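Local coordinates for protein CdiA toxin (Cupriavidus taiwanensis, PDB 5T87) that probably acts as the C-terminal toxin domain in contact-dependent growth inhibition, and is bound here by its CdiI immunity protein, at residues S9-E12 and N13-Q16. Sequence-based numbering, arbitrary orientation.
Sequences SVLE and NSVQ
The C-terminal end of helix 7-12 is closed off where Ser14 turns back on Leu11, just before the chain enters strand 15-18, outermost in this chain's four-stranded antiparallel sheet. The last helical i to i+4 bond is Asn13 N to Ser9 O, 3.1 Å long and nearly straight at the hydrogen (161°). Asn13 then drops out of helical geometry, and the next amide changes partner: Ser14 N reaches Leu11 O at 3.1 Å, an i to i+3 bond, whereas Val10 O, the acceptor an unbroken helix would use, lies 3.4 Å from Ser14 N at a poor angle. Leu11 O also takes the hydroxyl of the same serine. Ser14 OG donates to it at 2.5 Å, lying in the carbonyl plane on a lone pair, while Ser14 N sits well above that plane, 66° out of it. The two donors thus grip one oxygen from different directions. A chi1 of 70° puts OG between the backbone N and the carbonyl carbon of Ser14, folding the hydroxyl back over the helix end, and the methyl Leu11 CD1 stands 4.0 Å from Ser14 OG. Ser14 is buried, and its hydroxyl has a second partner, Arg24 NE on the neighbouring strand 21-27, and so ties the helix end to the sheet. Val10 O, left without the usual helical amide, is taken up by Ser26 OG of the same strand. Val10 and Leu11 leave the helix with their CB atoms directed away from the turn, and their side chains pack on Phe37 of strand 34-41. Across the toxin-immunity interface, Leu11 packs on Arg4 and Glu12 on Thr2 of the CdiI immunity protein.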
ATOM      1  N   SER E   9       0.995  -4.921 -17.854  1.00 67.36           N
ATOM      2  CA  SER E   9       0.554  -3.940 -18.874  1.00 69.17           C
ATOM      3  C   SER E   9      -0.328  -2.809 -18.307  1.00 69.30           C
ATOM      4  O   SER E   9      -0.257  -1.656 -18.757  1.00 68.85           O
ATOM      5  CB  SER E   9      -0.156  -4.647 -20.040  1.00 71.64           C
ATOM      6  OG  SER E   9      -1.229  -5.458 -19.592  1.00 72.23           O
ATOM      7  N   VAL E  10      -1.148  -3.148 -17.316  1.00 70.12           N
ATOM      8  CA  VAL E  10      -1.966  -2.165 -16.598  1.00 70.16           C
ATOM      9  C   VAL E  10      -1.090  -1.183 -15.790  1.00 68.92           C
ATOM     10  O   VAL E  10      -1.401   0.014 -15.725  1.00 69.29           O
ATOM     11  CB  VAL E  10      -2.997  -2.860 -15.677  1.00 71.13           C
ATOM     12  CG1 VAL E  10      -3.757  -1.838 -14.845  1.00 71.06           C
ATOM     13  CG2 VAL E  10      -3.992  -3.688 -16.496  1.00 74.61           C
ATOM     14  N   LEU E  11      -0.011  -1.693 -15.184  1.00 67.18           N
ATOM     15  CA  LEU E  11       0.996  -0.853 -14.515  1.00 65.07           C
ATOM     16  C   LEU E  11       1.700   0.093 -15.486  1.00 66.27           C
ATOM     17  O   LEU E  11       1.843   1.276 -15.188  1.00 66.05           O
ATOM     18  CB  LEU E  11       2.036  -1.725 -13.788  1.00 63.18           C
ATOM     19  CG  LEU E  11       3.262  -1.072 -13.120  1.00 60.82           C
ATOM     20  CD1 LEU E  11       2.858   0.014 -12.139  1.00 60.70           C
ATOM     21  CD2 LEU E  11       4.107  -2.130 -12.422  1.00 59.10           C
ATOM     22  N   GLU E  12       2.145  -0.434 -16.632  1.00 68.51           N
ATOM     23  CA  GLU E  12       2.852   0.383 -17.645  1.00 69.45           C
ATOM     24  C   GLU E  12       1.975   1.533 -18.173  1.00 71.71           C
ATOM     25  O   GLU E  12       2.448   2.661 -18.292  1.00 70.16           O
ATOM     26  CB  GLU E  12       3.396  -0.491 -18.782  1.00 69.19           C
ATOM     27  CG  GLU E  12       4.572  -1.372 -18.354  1.00 69.08           C
ATOM     28  CD  GLU E  12       4.947  -2.478 -19.350  1.00 70.83           C
ATOM     29  OE1 GLU E  12       4.215  -2.696 -20.333  1.00 75.14           O
ATOM     30  OE2 GLU E  12       5.980  -3.158 -19.156  1.00 69.40           O
ATOM     31  N   ASN E  13       0.690   1.270 -18.413  1.00 75.15           N
ATOM     32  CA  ASN E  13      -0.241   2.320 -18.842  1.00 79.87           C
ATOM     33  C   ASN E  13      -0.915   3.056 -17.662  1.00 79.81           C
ATOM     34  O   ASN E  13      -2.002   3.605 -17.833  1.00 84.20           O
ATOM     35  CB  ASN E  13      -1.310   1.745 -19.806  1.00 84.17           C
ATOM     36  CG  ASN E  13      -0.707   1.141 -21.071  1.00 86.53           C
ATOM     37  OD1 ASN E  13      -0.817  -0.062 -21.296  1.00 89.09           O
ATOM     38  ND2 ASN E  13      -0.062   1.972 -21.900  1.00 87.12           N
ATOM     39  N   SER E  14      -0.280   3.083 -16.483  1.00 77.98           N
ATOM     40  CA  SER E  14      -0.839   3.759 -15.288  1.00 76.75           C
ATOM     41  C   SER E  14      -0.331   5.198 -15.178  1.00 76.59           C
ATOM     42  O   SER E  14       0.582   5.584 -15.890  1.00 77.90           O
ATOM     43  CB  SER E  14      -0.493   2.988 -14.003  1.00 73.92           C
ATOM     44  OG  SER E  14       0.885   3.075 -13.680  1.00 72.14           O
ATOM     45  N   VAL E  15      -0.924   5.975 -14.274  1.00 77.75           N
ATOM     46  CA  VAL E  15      -0.545   7.385 -14.055  1.00 78.36           C
ATOM     47  C   VAL E  15      -0.378   7.701 -12.547  1.00 76.59           C
ATOM     48  O   VAL E  15      -1.156   7.242 -11.699  1.00 74.02           O
ATOM     49  CB  VAL E  15      -1.552   8.367 -14.742  1.00 80.51           C
ATOM     50  CG1 VAL E  15      -2.963   8.246 -14.163  1.00 80.22           C
ATOM     51  CG2 VAL E  15      -1.058   9.810 -14.666  1.00 81.18           C
ATOM     52  N   GLN E  16       0.653   8.479 -12.230  1.00 74.73           N
ATOM     53  CA  GLN E  16       0.910   8.905 -10.864  1.00 73.68           C
ATOM     54  C   GLN E  16      -0.210   9.833 -10.455  1.00 74.00           C
ATOM     55  O   GLN E  16      -0.606  10.686 -11.233  1.00 76.58           O
ATOM     56  CB  GLN E  16       2.250   9.636 -10.789  1.00 73.37           C
ATOM     57  CG  GLN E  16       2.660  10.051  -9.388  1.00 73.75           C
ATOM     58  CD  GLN E  16       4.093  10.537  -9.310  1.00 73.98           C
ATOM     59  OE1 GLN E  16       4.797  10.588 -10.311  1.00 75.42           O
ATOM     60  NE2 GLN E  16       4.529  10.898  -8.115  1.00 74.40           N
TER